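Local coordinates for GntR family transcriptional regulator (PDB 7B5T), which represses transcription by recognising bipartite DNA motifs and binds the second messenger c-di-AMP through its TrkA-C domain, at residues A138-I143 against E199-R204; S148-K153 against T207-R212; K153-L158 against P183-E188; V169-E174 against D191-V196. All blocks are in the same frame, centred on the assembly; numbering follows the deposited sequence.

In the fold
After the long helix 96-134 come all four contacts, in the TrkA-C part of the chain. Strand 140-143 opens contact 1, whose loop closes only when helix 201-209 begins. Contact 2 starts inside that loop, at 148-153, and ends beyond it at 207-212, so the two cross; they share the helix and touch. Contact 3, between 153-158 and 183-188, is nested inside both and shares Lys153 with contact 2. Contact 4 pairs strand 167-172 with strand 192-196; it crosses contact 3 yet is also nested within contacts 1 and 2. Contact 4 builds the middle of the sheet, contacts 1 and 2 fasten the C-terminal helix, and contact 3 joins the short helix 155-158 to the loop before strand 192-196.

Contact 1: residues A138-I143 against E199-R204; sequences APYEII and EDVYAR
Tyr202 carries its ring opposite its own backbone N (chi1 -167°), which sends it from the first turn of helix 201-209 across to the strand, while Tyr140 CG, opposite its carbonyl carbon (chi1 -64°), directs the ring at the start of that helix. The two rings meet as an offset edge-to-face pair, centroids 5.7 Å apart and planes 74° apart, with Tyr202 giving the edge and Tyr140 the face. Tyr202 CD2 comes to 3.7 Å from Tyr140 CD1. Just behind it, Tyr202 CB sits over the middle of the Tyr140 ring, 4.3 Å from its centroid, as a CH-pi contact. Ile142 fills in next to this pair: its CG2 methyl lies 3.7 Å from the Tyr202 centroid, over a face. At the far end of that ring, Tyr202 OH makes a weak hydrogen bond to Glu141 O, 3.4 Å away. Val201 CG2 completes the group, 3.6 Å from Tyr140 CE2. The hydroxyl of Tyr140 is held by a weak bond from Arg129 of the second subunit, whose Gln127 packs on Tyr202. Within its own chain, strand 140-143 is bonded along its backbone to strand 192-196, and Phe195 of that strand touches both Ile142 and Val201. Met205 and Phe209 also pack on Ile142; the C-terminal helix of the TrkA-C (RCK_C) domain thus lies across the face of its antiparallel sheet that carries Ile142, Ile193 and Phe195.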
loop_
_atom_site.group_PDB
_atom_site.type_symbol
_atom_site.label_atom_id
_atom_site.label_comp_id
_atom_site.label_asym_id
_atom_site.label_seq_id
_atom_site.Cartn_x
_atom_site.Cartn_y
_atom_site.Cartn_z
ATOM N N ALA A 138 7.700 -12.133 -33.222
ATOM C CA ALA A 138 7.997 -10.861 -32.581
ATOM C C ALA A 138 9.044 -11.065 -31.489
ATOM O O ALA A 138 8.895 -11.965 -30.655
ATOM C CB ALA A 138 6.724 -10.258 -31.997
ATOM N N PRO A 139 10.105 -10.267 -31.462
ATOM C CA PRO A 139 11.194 -10.502 -30.510
ATOM C C PRO A 139 10.918 -9.969 -29.107
ATOM O O PRO A 139 10.148 -9.031 -28.895
ATOM C CB PRO A 139 12.371 -9.757 -31.146
ATOM C CG PRO A 139 11.723 -8.622 -31.868
ATOM C CD PRO A 139 10.393 -9.141 -32.367
ATOM N N TYR A 140 11.595 -10.593 -28.143
ATOM C CA TYR A 140 11.730 -10.078 -26.789
ATOM C C TYR A 140 13.080 -9.395 -26.626
ATOM O O TYR A 140 13.996 -9.551 -27.440
ATOM C CB TYR A 140 11.630 -11.175 -25.725
ATOM C CG TYR A 140 10.324 -11.904 -25.599
ATOM C CD1 TYR A 140 9.241 -11.311 -24.969
ATOM C CD2 TYR A 140 10.191 -13.212 -26.042
ATOM C CE1 TYR A 140 8.049 -11.979 -24.822
ATOM C CE2 TYR A 140 9.006 -13.888 -25.897
ATOM C CZ TYR A 140 7.937 -13.268 -25.289
ATOM O OH TYR A 140 6.749 -13.946 -25.146
ATOM N N GLU A 141 13.189 -8.607 -25.559
ATOM C CA GLU A 141 14.430 -7.941 -25.198
ATOM C C GLU A 141 14.640 -8.037 -23.695
ATOM O O GLU A 141 13.765 -7.642 -22.921
ATOM C CB GLU A 141 14.429 -6.487 -25.668
ATOM C CG GLU A 141 15.683 -5.729 -25.329
ATOM C CD GLU A 141 15.640 -4.326 -25.871
ATOM O OE1 GLU A 141 14.530 -3.757 -25.960
ATOM O OE2 GLU A 141 16.717 -3.794 -26.215
ATOM N N ILE A 142 15.790 -8.567 -23.283
ATOM C CA ILE A 142 16.173 -8.574 -21.878
ATOM C C ILE A 142 17.360 -7.641 -21.726
ATOM O O ILE A 142 18.121 -7.406 -22.672
ATOM C CB ILE A 142 16.539 -9.964 -21.304
ATOM C CG1 ILE A 142 17.607 -10.657 -22.161
ATOM C CG2 ILE A 142 15.293 -10.816 -21.093
ATOM C CD1 ILE A 142 18.390 -11.726 -21.413
ATOM N N ILE A 143 17.520 -7.117 -20.519
ATOM C CA ILE A 143 18.599 -6.195 -20.201
ATOM C C ILE A 143 19.508 -6.953 -19.241
ATOM O O ILE A 143 19.104 -7.281 -18.119
ATOM C CB ILE A 143 18.043 -4.895 -19.590
ATOM C CG1 ILE A 143 16.875 -4.358 -20.432
ATOM C CG2 ILE A 143 19.089 -3.813 -19.562
ATOM C CD1 ILE A 143 16.038 -3.280 -19.737
ATOM N N GLU A 199 6.120 -18.438 -25.360
ATOM C CA GLU A 199 5.637 -17.548 -24.307
ATOM C C GLU A 199 6.558 -17.460 -23.092
ATOM O O GLU A 199 6.642 -16.402 -22.457
ATOM C CB GLU A 199 4.239 -18.016 -23.882
ATOM C CG GLU A 199 4.180 -19.447 -23.320
ATOM C CD GLU A 199 4.108 -20.526 -24.399
ATOM O OE1 GLU A 199 4.313 -20.211 -25.593
ATOM O OE2 GLU A 199 3.845 -21.698 -24.048
ATOM N N ASP A 200 7.242 -18.546 -22.743
ATOM C CA ASP A 200 8.064 -18.614 -21.537
ATOM C C ASP A 200 9.569 -18.430 -21.756
ATOM O O ASP A 200 10.337 -18.622 -20.807
ATOM C CB ASP A 200 7.768 -19.909 -20.793
ATOM C CG ASP A 200 6.354 -19.928 -20.247
ATOM O OD1 ASP A 200 5.665 -18.890 -20.366
ATOM O OD2 ASP A 200 5.938 -20.965 -19.691
ATOM N N VAL A 201 10.022 -18.091 -22.966
ATOM C CA VAL A 201 11.468 -17.979 -23.163
ATOM C C VAL A 201 12.041 -16.762 -22.445
ATOM O O VAL A 201 13.206 -16.777 -22.031
ATOM C CB VAL A 201 11.826 -17.945 -24.664
ATOM C CG1 VAL A 201 11.373 -19.220 -25.351
ATOM C CG2 VAL A 201 11.241 -16.709 -25.336
ATOM N N TYR A 202 11.253 -15.696 -22.286
ATOM C CA TYR A 202 11.722 -14.543 -21.524
ATOM C C TYR A 202 12.049 -14.954 -20.093
ATOM O O TYR A 202 13.102 -14.595 -19.553
ATOM C CB TYR A 202 10.675 -13.430 -21.550
ATOM C CG TYR A 202 11.177 -12.085 -21.057
ATOM C CD1 TYR A 202 11.446 -11.841 -19.713
ATOM C CD2 TYR A 202 11.381 -11.051 -21.960
ATOM C CE1 TYR A 202 11.906 -10.600 -19.291
ATOM C CE2 TYR A 202 11.837 -9.818 -21.551
ATOM C CZ TYR A 202 12.097 -9.593 -20.219
ATOM O OH TYR A 202 12.551 -8.356 -19.823
ATOM N N ALA A 203 11.139 -15.698 -19.459
ATOM C CA ALA A 203 11.402 -16.230 -18.126
ATOM C C ALA A 203 12.677 -17.065 -18.110
ATOM O O ALA A 203 13.515 -16.918 -17.212
ATOM C CB ALA A 203 10.210 -17.059 -17.650
ATOM N N ARG A 204 12.839 -17.955 -19.093
ATOM C CA ARG A 204 14.036 -18.789 -19.136
ATOM C C ARG A 204 15.293 -17.946 -19.323
ATOM O O ARG A 204 16.325 -18.211 -18.695
ATOM C CB ARG A 204 13.917 -19.834 -20.245
ATOM C CG ARG A 204 12.831 -20.876 -20.008
ATOM C CD ARG A 204 12.838 -21.923 -21.106
ATOM N NE ARG A 204 11.618 -22.722 -21.141
ATOM C CZ ARG A 204 10.652 -22.533 -22.032
ATOM N NH1 ARG A 204 10.780 -21.577 -22.940
ATOM N NH2 ARG A 204 9.563 -23.292 -22.022
#

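Contact 2: residues S148-K153 against T207-R212; sequences SEHLGK and TYFNLR
An aromatic cluster of His150, Tyr208 and Phe209 joins the loop after strand 140-143 to the last turn of helix 201-209. The imidazole of His150 turns its edge to the face of Phe209, with planes at 86° and centroids 5.1 Å apart; His150 CD2 is 3.6 Å from Phe209 CE1. Toward Tyr208 the same ring is tilted, its plane 40° from that of the phenol, and His150 CE1 lies over a face, 3.5 Å from Tyr208 CE2. Beyond the helix, Arg212 bends at chi3 (65°) and turns its guanidinium back to the loop: NH2 donates to Ser148 O, modelled too short for its length to be trusted, while Glu149 CB lies over a face of the group. Tyr208 OH is bonded to Leu158 O, which ties the cluster to helix 155-158, near the c-di-AMP-binding residue Asn159. With Tyr208 over one face and Phe209 at its edge, the His150 ring should have limited rotation, and Arg212, probably charged, puts its donor on a backbone carbonyl at the exposed end of the modelled chain.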
loop_
_atom_site.group_PDB
_atom_site.type_symbol
_atom_site.label_atom_id
_atom_site.label_comp_id
_atom_site.label_asym_id
_atom_site.label_seq_id
_atom_site.Cartn_x
_atom_site.Cartn_y
_atom_site.Cartn_z
ATOM N N SER A 148 25.324 -10.791 -12.365
ATOM C CA SER A 148 25.669 -11.495 -13.581
ATOM C C SER A 148 26.617 -12.625 -13.243
ATOM O O SER A 148 27.351 -12.585 -12.255
ATOM C CB SER A 148 26.324 -10.574 -14.620
ATOM O OG SER A 148 25.831 -9.243 -14.563
ATOM N N GLU A 149 26.605 -13.618 -14.123
ATOM C CA GLU A 149 27.319 -14.872 -13.959
ATOM C C GLU A 149 28.220 -15.127 -15.163
ATOM O O GLU A 149 29.412 -14.827 -15.092
ATOM C CB GLU A 149 26.298 -15.992 -13.642
ATOM C CG GLU A 149 25.306 -16.301 -14.783
ATOM C CD GLU A 149 24.193 -15.287 -14.943
ATOM O OE1 GLU A 149 24.310 -14.181 -14.386
ATOM O OE2 GLU A 149 23.214 -15.586 -15.649
ATOM N N HIS A 150 27.671 -15.620 -16.281
ATOM C CA HIS A 150 28.501 -15.998 -17.458
ATOM C C HIS A 150 28.567 -14.860 -18.482
ATOM O O HIS A 150 28.106 -15.066 -19.623
ATOM C CB HIS A 150 27.990 -17.308 -18.079
ATOM C CG HIS A 150 26.505 -17.454 -18.096
ATOM N ND1 HIS A 150 25.864 -18.508 -17.474
ATOM C CD2 HIS A 150 25.538 -16.704 -18.666
ATOM C CE1 HIS A 150 24.564 -18.393 -17.652
ATOM N NE2 HIS A 150 24.338 -17.294 -18.381
ATOM N N LEU A 151 29.142 -13.718 -18.101
ATOM C CA LEU A 151 29.316 -12.598 -19.065
ATOM C C LEU A 151 30.713 -12.690 -19.690
ATOM O O LEU A 151 31.643 -13.148 -18.993
ATOM C CB LEU A 151 29.074 -11.260 -18.354
ATOM C CG LEU A 151 30.108 -10.838 -17.308
ATOM C CD1 LEU A 151 30.208 -9.323 -17.237
ATOM C CD2 LEU A 151 29.768 -11.400 -15.937
ATOM N N GLY A 152 30.848 -12.309 -20.966
ATOM C CA GLY A 152 32.149 -12.389 -21.661
ATOM C C GLY A 152 32.344 -13.770 -22.251
ATOM O O GLY A 152 33.499 -14.236 -22.294
ATOM N N LYS A 153 31.251 -14.401 -22.683
ATOM C CA LYS A 153 31.349 -15.790 -23.198
ATOM C C LYS A 153 30.635 -15.910 -24.544
ATOM O O LYS A 153 29.522 -15.363 -24.671
ATOM C CB LYS A 153 30.775 -16.777 -22.176
ATOM C CG LYS A 153 31.568 -16.902 -20.882
ATOM C CD LYS A 153 30.949 -17.869 -19.900
ATOM C CE LYS A 153 31.753 -18.009 -18.625
ATOM N NZ LYS A 153 31.114 -18.944 -17.668
ATOM N N THR A 207 15.994 -16.154 -15.848
ATOM C CA THR A 207 16.668 -17.011 -14.874
ATOM C C THR A 207 18.085 -17.351 -15.317
ATOM O O THR A 207 18.994 -17.455 -14.487
ATOM C CB THR A 207 15.859 -18.296 -14.647
ATOM O OG1 THR A 207 14.475 -17.974 -14.447
ATOM C CG2 THR A 207 16.371 -19.049 -13.421
ATOM N N TYR A 208 18.291 -17.518 -16.626
ATOM C CA TYR A 208 19.590 -17.952 -17.124
ATOM C C TYR A 208 20.630 -16.832 -17.104
ATOM O O TYR A 208 21.773 -17.062 -16.706
ATOM C CB TYR A 208 19.422 -18.533 -18.529
ATOM C CG TYR A 208 20.683 -19.103 -19.122
ATOM C CD1 TYR A 208 21.258 -18.549 -20.253
ATOM C CD2 TYR A 208 21.275 -20.225 -18.564
ATOM C CE1 TYR A 208 22.400 -19.094 -20.806
ATOM C CE2 TYR A 208 22.420 -20.765 -19.094
ATOM C CZ TYR A 208 22.981 -20.199 -20.214
ATOM O OH TYR A 208 24.125 -20.744 -20.748
ATOM N N PHE A 209 20.267 -15.618 -17.536
ATOM C CA PHE A 209 21.229 -14.519 -17.646
ATOM C C PHE A 209 21.228 -13.512 -16.492
ATOM O O PHE A 209 22.309 -13.141 -16.029
ATOM C CB PHE A 209 21.050 -13.759 -18.968
ATOM C CG PHE A 209 21.733 -14.406 -20.149
ATOM C CD1 PHE A 209 23.120 -14.418 -20.242
ATOM C CD2 PHE A 209 20.997 -14.971 -21.177
ATOM C CE1 PHE A 209 23.757 -14.999 -21.330
ATOM C CE2 PHE A 209 21.628 -15.555 -22.265
ATOM C CZ PHE A 209 23.008 -15.570 -22.340
ATOM N N ASN A 210 20.078 -13.005 -16.036
ATOM C CA ASN A 210 20.084 -11.963 -15.003
ATOM C C ASN A 210 19.853 -12.544 -13.612
ATOM O O ASN A 210 19.248 -11.900 -12.743
ATOM C CB ASN A 210 19.065 -10.867 -15.326
ATOM C CG ASN A 210 19.297 -10.182 -16.669
ATOM O OD1 ASN A 210 20.425 -9.966 -17.088
ATOM N ND2 ASN A 210 18.198 -9.779 -17.318
ATOM N N LEU A 211 20.392 -13.735 -13.354
ATOM C CA LEU A 211 20.206 -14.404 -12.073
ATOM C C LEU A 211 21.324 -15.421 -11.894
ATOM O O LEU A 211 21.562 -16.242 -12.785
ATOM C CB LEU A 211 18.816 -15.068 -12.055
ATOM C CG LEU A 211 17.550 -14.303 -11.660
ATOM C CD1 LEU A 211 16.955 -13.669 -12.903
ATOM C CD2 LEU A 211 16.524 -15.281 -11.088
ATOM N N ARG A 212 22.028 -15.336 -10.768
ATOM C CA ARG A 212 23.139 -16.237 -10.472
ATOM C C ARG A 212 22.653 -17.472 -9.719
ATOM O O ARG A 212 22.798 -18.596 -10.193
ATOM C CB ARG A 212 24.219 -15.520 -9.658
ATOM C CG ARG A 212 24.994 -14.459 -10.426
ATOM C CD ARG A 212 26.275 -14.090 -9.688
ATOM N NE ARG A 212 27.201 -15.218 -9.618
ATOM C CZ ARG A 212 28.316 -15.321 -10.333
ATOM N NH1 ARG A 212 29.093 -16.389 -10.204
ATOM N NH2 ARG A 212 28.670 -14.351 -11.164
#

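Contact 3: residues K153-L158 against P183-E188; sequences KSIGEL and PFSVIE
Pro183 O takes two backbone N-H groups from the start of helix 155-158, both weakly. Ile155 N is the nearer, at 2.9 Å from Pro183 O, but the bond is bent to 123°; Gly156 N lies 3.3 Å from the same oxygen and points at it almost straight, at 167°. One carbonyl of the 183-188 loop thus joins the first two residues of the turn, though weakly. The turn has an N-cap of its own: Ser154 OG accepts from Glu157 N, 3.1 Å away. Ser154 CA points its hydrogen at Ser185 O, 3.6 Å away. Gly156 lies close against the proline, with Pro183 CB 4.0 Å from Gly156 CA. Apolar packing is left to Ile155, whose CG1, opposite its carbonyl carbon (chi1 -38°), runs out over Ser185 to meet Ile187, the two side chains crossing at about a right angle with their CD1 methyls in contact. Ser185 OG, alongside Ile155 CG1, has its hydrogen-bond partner in Gly182 O. Around this lie the sheet and the neighbouring loop: Ile155 rests on Ile168, a residue that contacts c-di-AMP in the ligand-bound form of this protein, Ser185 rests on Ile171, and Ile187 is bonded through its backbone to Gly152. Helix 155-158 thus meets both strand 167-172, through Ile155, and the loop that leads into strand 192-196.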
loop_
_atom_site.group_PDB
_atom_site.type_symbol
_atom_site.label_atom_id
_atom_site.label_comp_id
_atom_site.label_asym_id
_atom_site.label_seq_id
_atom_site.Cartn_x
_atom_site.Cartn_y
_atom_site.Cartn_z
ATOM N N LYS A 153 31.251 -14.401 -22.683
ATOM C CA LYS A 153 31.349 -15.790 -23.198
ATOM C C LYS A 153 30.635 -15.910 -24.544
ATOM O O LYS A 153 29.522 -15.363 -24.671
ATOM C CB LYS A 153 30.775 -16.777 -22.176
ATOM C CG LYS A 153 31.568 -16.902 -20.882
ATOM C CD LYS A 153 30.949 -17.869 -19.900
ATOM C CE LYS A 153 31.753 -18.009 -18.625
ATOM N NZ LYS A 153 31.114 -18.944 -17.668
ATOM N N SER A 154 31.262 -16.587 -25.508
ATOM C CA SER A 154 30.657 -16.827 -26.801
ATOM C C SER A 154 29.327 -17.572 -26.675
ATOM O O SER A 154 29.106 -18.355 -25.748
ATOM C CB SER A 154 31.628 -17.639 -27.650
ATOM O OG SER A 154 31.247 -18.994 -27.682
ATOM N N ILE A 155 28.435 -17.307 -27.639
ATOM C CA ILE A 155 27.100 -17.902 -27.629
ATOM C C ILE A 155 27.176 -19.405 -27.821
ATOM O O ILE A 155 26.435 -20.165 -27.186
ATOM C CB ILE A 155 26.229 -17.294 -28.744
ATOM C CG1 ILE A 155 26.458 -15.808 -28.943
ATOM C CG2 ILE A 155 24.773 -17.511 -28.432
ATOM C CD1 ILE A 155 25.816 -15.049 -27.889
ATOM N N GLY A 156 28.072 -19.857 -28.699
ATOM C CA GLY A 156 28.183 -21.279 -28.959
ATOM C C GLY A 156 28.609 -22.036 -27.722
ATOM O O GLY A 156 28.073 -23.103 -27.412
ATOM N N GLU A 157 29.548 -21.462 -26.976
ATOM C CA GLU A 157 30.047 -22.068 -25.756
ATOM C C GLU A 157 29.017 -22.041 -24.635
ATOM O O GLU A 157 29.138 -22.816 -23.682
ATOM C CB GLU A 157 31.293 -21.297 -25.330
ATOM C CG GLU A 157 32.466 -21.457 -26.284
ATOM C CD GLU A 157 33.665 -20.623 -25.873
ATOM O OE1 GLU A 157 33.523 -19.780 -24.961
ATOM O OE2 GLU A 157 34.754 -20.828 -26.448
ATOM N N LEU A 158 28.005 -21.174 -24.735
ATOM C CA LEU A 158 27.001 -21.033 -23.688
ATOM C C LEU A 158 25.845 -22.013 -23.782
ATOM O O LEU A 158 25.163 -22.227 -22.773
ATOM C CB LEU A 158 26.450 -19.608 -23.688
ATOM C CG LEU A 158 27.487 -18.695 -23.037
ATOM C CD1 LEU A 158 27.004 -17.261 -22.965
ATOM C CD2 LEU A 158 27.876 -19.217 -21.638
ATOM N N PRO A 183 27.851 -17.346 -33.361
ATOM C CA PRO A 183 28.321 -17.953 -32.100
ATOM C C PRO A 183 29.550 -17.306 -31.470
ATOM O O PRO A 183 29.672 -17.351 -30.240
ATOM C CB PRO A 183 28.595 -19.410 -32.499
ATOM C CG PRO A 183 28.839 -19.366 -33.966
ATOM C CD PRO A 183 27.948 -18.280 -34.496
ATOM N N PHE A 184 30.474 -16.722 -32.240
ATOM C CA PHE A 184 31.634 -16.113 -31.593
ATOM C C PHE A 184 31.366 -14.737 -31.012
ATOM O O PHE A 184 32.325 -14.078 -30.590
ATOM C CB PHE A 184 32.822 -15.951 -32.549
ATOM C CG PHE A 184 33.608 -17.204 -32.811
ATOM C CD1 PHE A 184 33.391 -18.370 -32.100
ATOM C CD2 PHE A 184 34.637 -17.172 -33.740
ATOM C CE1 PHE A 184 34.157 -19.499 -32.353
ATOM C CE2 PHE A 184 35.403 -18.287 -33.995
ATOM C CZ PHE A 184 35.165 -19.454 -33.302
ATOM N N SER A 185 30.117 -14.335 -30.825
ATOM C CA SER A 185 29.893 -12.982 -30.355
ATOM C C SER A 185 29.809 -13.013 -28.843
ATOM O O SER A 185 29.217 -13.924 -28.257
ATOM C CB SER A 185 28.616 -12.402 -30.967
ATOM O OG SER A 185 27.497 -13.229 -30.696
ATOM N N VAL A 186 30.447 -12.033 -28.210
ATOM C CA VAL A 186 30.650 -12.060 -26.771
ATOM C C VAL A 186 29.763 -10.985 -26.162
ATOM O O VAL A 186 29.599 -9.901 -26.733
ATOM C CB VAL A 186 32.141 -11.867 -26.422
ATOM C CG1 VAL A 186 32.343 -10.924 -25.233
ATOM C CG2 VAL A 186 32.827 -13.215 -26.230
ATOM N N ILE A 187 29.171 -11.302 -25.016
ATOM C CA ILE A 187 28.253 -10.403 -24.328
ATOM C C ILE A 187 28.860 -9.973 -23.008
ATOM O O ILE A 187 29.358 -10.801 -22.237
ATOM C CB ILE A 187 26.864 -11.023 -24.075
ATOM C CG1 ILE A 187 26.276 -11.591 -25.361
ATOM C CG2 ILE A 187 25.928 -9.976 -23.466
ATOM C CD1 ILE A 187 26.779 -12.955 -25.644
ATOM N N GLU A 188 28.767 -8.690 -22.726
ATOM C CA GLU A 188 29.191 -8.140 -21.459
ATOM C C GLU A 188 27.961 -7.559 -20.778
ATOM O O GLU A 188 26.852 -7.596 -21.315
ATOM C CB GLU A 188 30.284 -7.084 -21.649
ATOM C CG GLU A 188 31.644 -7.648 -22.027
ATOM C CD GLU A 188 32.209 -8.558 -20.955
ATOM O OE1 GLU A 188 31.988 -8.272 -19.760
ATOM O OE2 GLU A 188 32.885 -9.547 -21.303
#

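Contact 4: residues V169-E174 against D191-V196; sequences VAIEHE and DHIFFV
Phe194 O receives Val169 N at 2.9 Å and, weakly, Ala170 N, so two residues of one strand face one of the other: a classic beta bulge. Past it the antiparallel ladder is regular. Phe194 N returns a 2.9 Å bond to Ala170 O, and Glu172 and His192 form a second hydrogen-bonded pair, Glu172 N meeting His192 O nearly straight (178°). Between them Ile171 and Ile193 make a non-hydrogen-bonded pair and lie side by side on one face, Ile171 CG1 3.5 Å from Ile193 CD1. Ala170 CB packs on Phe194 CB at 3.7 Å on the other face. There too Glu172, extended with CG opposite its backbone N (chi1 -174°), runs alongside His192, OE1 3.5 Å from His192 CD2 and the planes 53° apart. Beyond the ladder, His173 ND1 donates to Asp191 OD2 at 2.9 Å, in the imidazole plane but from above the carboxylate. Further out, Glu188 N also bonds Asp191 OD2, Phe177 stacks on Phe194, and strand 140-143 flanks strand 192-196. At the bulge, Val169 meets its counterpart Val169 of the second subunit. Two N-H groups on OD2 should limit rotation of the Asp191 carboxylate, whose charge would be expected to favour a protonated His173.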
loop_
_atom_site.group_PDB
_atom_site.type_symbol
_atom_site.label_atom_id
_atom_site.label_comp_id
_atom_site.label_asym_id
_atom_site.label_seq_id
_atom_site.Cartn_x
_atom_site.Cartn_y
_atom_site.Cartn_z
ATOM N N VAL A 169 18.829 -13.279 -31.612
ATOM C CA VAL A 169 18.755 -12.679 -32.936
ATOM C C VAL A 169 19.451 -11.328 -33.038
ATOM O O VAL A 169 19.853 -10.943 -34.148
ATOM C CB VAL A 169 17.290 -12.549 -33.402
ATOM C CG1 VAL A 169 16.631 -13.914 -33.451
ATOM C CG2 VAL A 169 16.523 -11.615 -32.488
ATOM N N ALA A 170 19.629 -10.591 -31.943
ATOM C CA ALA A 170 20.231 -9.270 -32.038
ATOM C C ALA A 170 20.861 -8.899 -30.706
ATOM O O ALA A 170 20.426 -9.360 -29.648
ATOM C CB ALA A 170 19.196 -8.221 -32.446
ATOM N N ILE A 171 21.882 -8.043 -30.770
ATOM C CA ILE A 171 22.634 -7.634 -29.588
ATOM C C ILE A 171 22.970 -6.152 -29.685
ATOM O O ILE A 171 23.556 -5.706 -30.681
ATOM C CB ILE A 171 23.923 -8.459 -29.412
ATOM C CG1 ILE A 171 23.594 -9.909 -29.055
ATOM C CG2 ILE A 171 24.821 -7.848 -28.355
ATOM C CD1 ILE A 171 24.769 -10.847 -29.175
ATOM N N GLU A 172 22.586 -5.386 -28.662
ATOM C CA GLU A 172 22.964 -3.980 -28.522
ATOM C C GLU A 172 24.078 -3.913 -27.485
ATOM O O GLU A 172 23.823 -3.952 -26.278
ATOM C CB GLU A 172 21.781 -3.104 -28.118
ATOM C CG GLU A 172 22.115 -1.613 -28.112
ATOM C CD GLU A 172 20.898 -0.726 -27.931
ATOM O OE1 GLU A 172 19.897 -1.192 -27.344
ATOM O OE2 GLU A 172 20.945 0.443 -28.371
ATOM N N HIS A 173 25.317 -3.807 -27.952
ATOM C CA HIS A 173 26.485 -3.799 -27.082
ATOM C C HIS A 173 27.052 -2.389 -27.110
ATOM O O HIS A 173 27.601 -1.955 -28.129
ATOM C CB HIS A 173 27.534 -4.817 -27.527
ATOM C CG HIS A 173 28.755 -4.838 -26.658
ATOM N ND1 HIS A 173 28.792 -5.485 -25.441
ATOM C CD2 HIS A 173 29.975 -4.274 -26.819
ATOM C CE1 HIS A 173 29.985 -5.330 -24.898
ATOM N NE2 HIS A 173 30.722 -4.598 -25.713
ATOM N N GLU A 174 26.911 -1.683 -25.989
ATOM C CA GLU A 174 27.431 -0.330 -25.843
ATOM C C GLU A 174 26.852 0.577 -26.930
ATOM O O GLU A 174 27.566 1.326 -27.598
ATOM C CB GLU A 174 28.959 -0.359 -25.897
ATOM C CG GLU A 174 29.609 -0.933 -24.648
ATOM C CD GLU A 174 31.102 -1.143 -24.817
ATOM O OE1 GLU A 174 31.663 -0.641 -25.813
ATOM O OE2 GLU A 174 31.711 -1.825 -23.965
ATOM N N ASP A 191 24.223 -4.776 -21.793
ATOM C CA ASP A 191 23.776 -5.027 -23.152
ATOM C C ASP A 191 22.295 -5.386 -23.188
ATOM O O ASP A 191 21.726 -5.907 -22.224
ATOM C CB ASP A 191 24.588 -6.163 -23.774
ATOM C CG ASP A 191 26.074 -5.917 -23.697
ATOM O OD1 ASP A 191 26.475 -4.765 -23.427
ATOM O OD2 ASP A 191 26.844 -6.881 -23.895
ATOM N N HIS A 192 21.670 -5.074 -24.316
ATOM C CA HIS A 192 20.305 -5.481 -24.617
ATOM C C HIS A 192 20.336 -6.689 -25.551
ATOM O O HIS A 192 20.946 -6.627 -26.624
ATOM C CB HIS A 192 19.551 -4.306 -25.227
ATOM C CG HIS A 192 19.584 -3.089 -24.358
ATOM N ND1 HIS A 192 18.503 -2.659 -23.619
ATOM C CD2 HIS A 192 20.583 -2.209 -24.109
ATOM C CE1 HIS A 192 18.838 -1.573 -22.946
ATOM N NE2 HIS A 192 20.094 -1.276 -23.229
ATOM N N ILE A 193 19.689 -7.781 -25.145
ATOM C CA ILE A 193 19.693 -9.038 -25.893
ATOM C C ILE A 193 18.298 -9.281 -26.457
ATOM O O ILE A 193 17.324 -9.366 -25.700
ATOM C CB ILE A 193 20.126 -10.226 -25.019
ATOM C CG1 ILE A 193 21.569 -10.064 -24.542
ATOM C CG2 ILE A 193 19.986 -11.528 -25.793
ATOM C CD1 ILE A 193 22.568 -9.973 -25.658
ATOM N N PHE A 194 18.204 -9.408 -27.780
ATOM C CA PHE A 194 16.949 -9.713 -28.456
ATOM C C PHE A 194 16.896 -11.191 -28.819
ATOM O O PHE A 194 17.889 -11.766 -29.270
ATOM C CB PHE A 194 16.770 -8.870 -29.721
ATOM C CG PHE A 194 16.700 -7.389 -29.472
ATOM C CD1 PHE A 194 17.849 -6.648 -29.242
ATOM C CD2 PHE A 194 15.477 -6.732 -29.481
ATOM C CE1 PHE A 194 17.780 -5.283 -29.021
ATOM C CE2 PHE A 194 15.403 -5.368 -29.260
ATOM C CZ PHE A 194 16.557 -4.644 -29.030
ATOM N N PHE A 195 15.727 -11.801 -28.627
ATOM C CA PHE A 195 15.578 -13.231 -28.851
ATOM C C PHE A 195 14.134 -13.546 -29.211
ATOM O O PHE A 195 13.219 -12.760 -28.952
ATOM C CB PHE A 195 16.018 -14.035 -27.618
ATOM C CG PHE A 195 15.326 -13.629 -26.338
ATOM C CD1 PHE A 195 15.752 -12.515 -25.629
ATOM C CD2 PHE A 195 14.268 -14.372 -25.835
ATOM C CE1 PHE A 195 15.127 -12.141 -24.454
ATOM C CE2 PHE A 195 13.640 -14.000 -24.654
ATOM C CZ PHE A 195 14.073 -12.885 -23.965
ATOM N N VAL A 196 13.941 -14.717 -29.816
ATOM C CA VAL A 196 12.622 -15.195 -30.204
ATOM C C VAL A 196 12.401 -16.572 -29.600
ATOM O O VAL A 196 13.344 -17.294 -29.262
ATOM C CB VAL A 196 12.426 -15.245 -31.734
ATOM C CG1 VAL A 196 12.468 -13.844 -32.318
ATOM C CG2 VAL A 196 13.476 -16.130 -32.374
#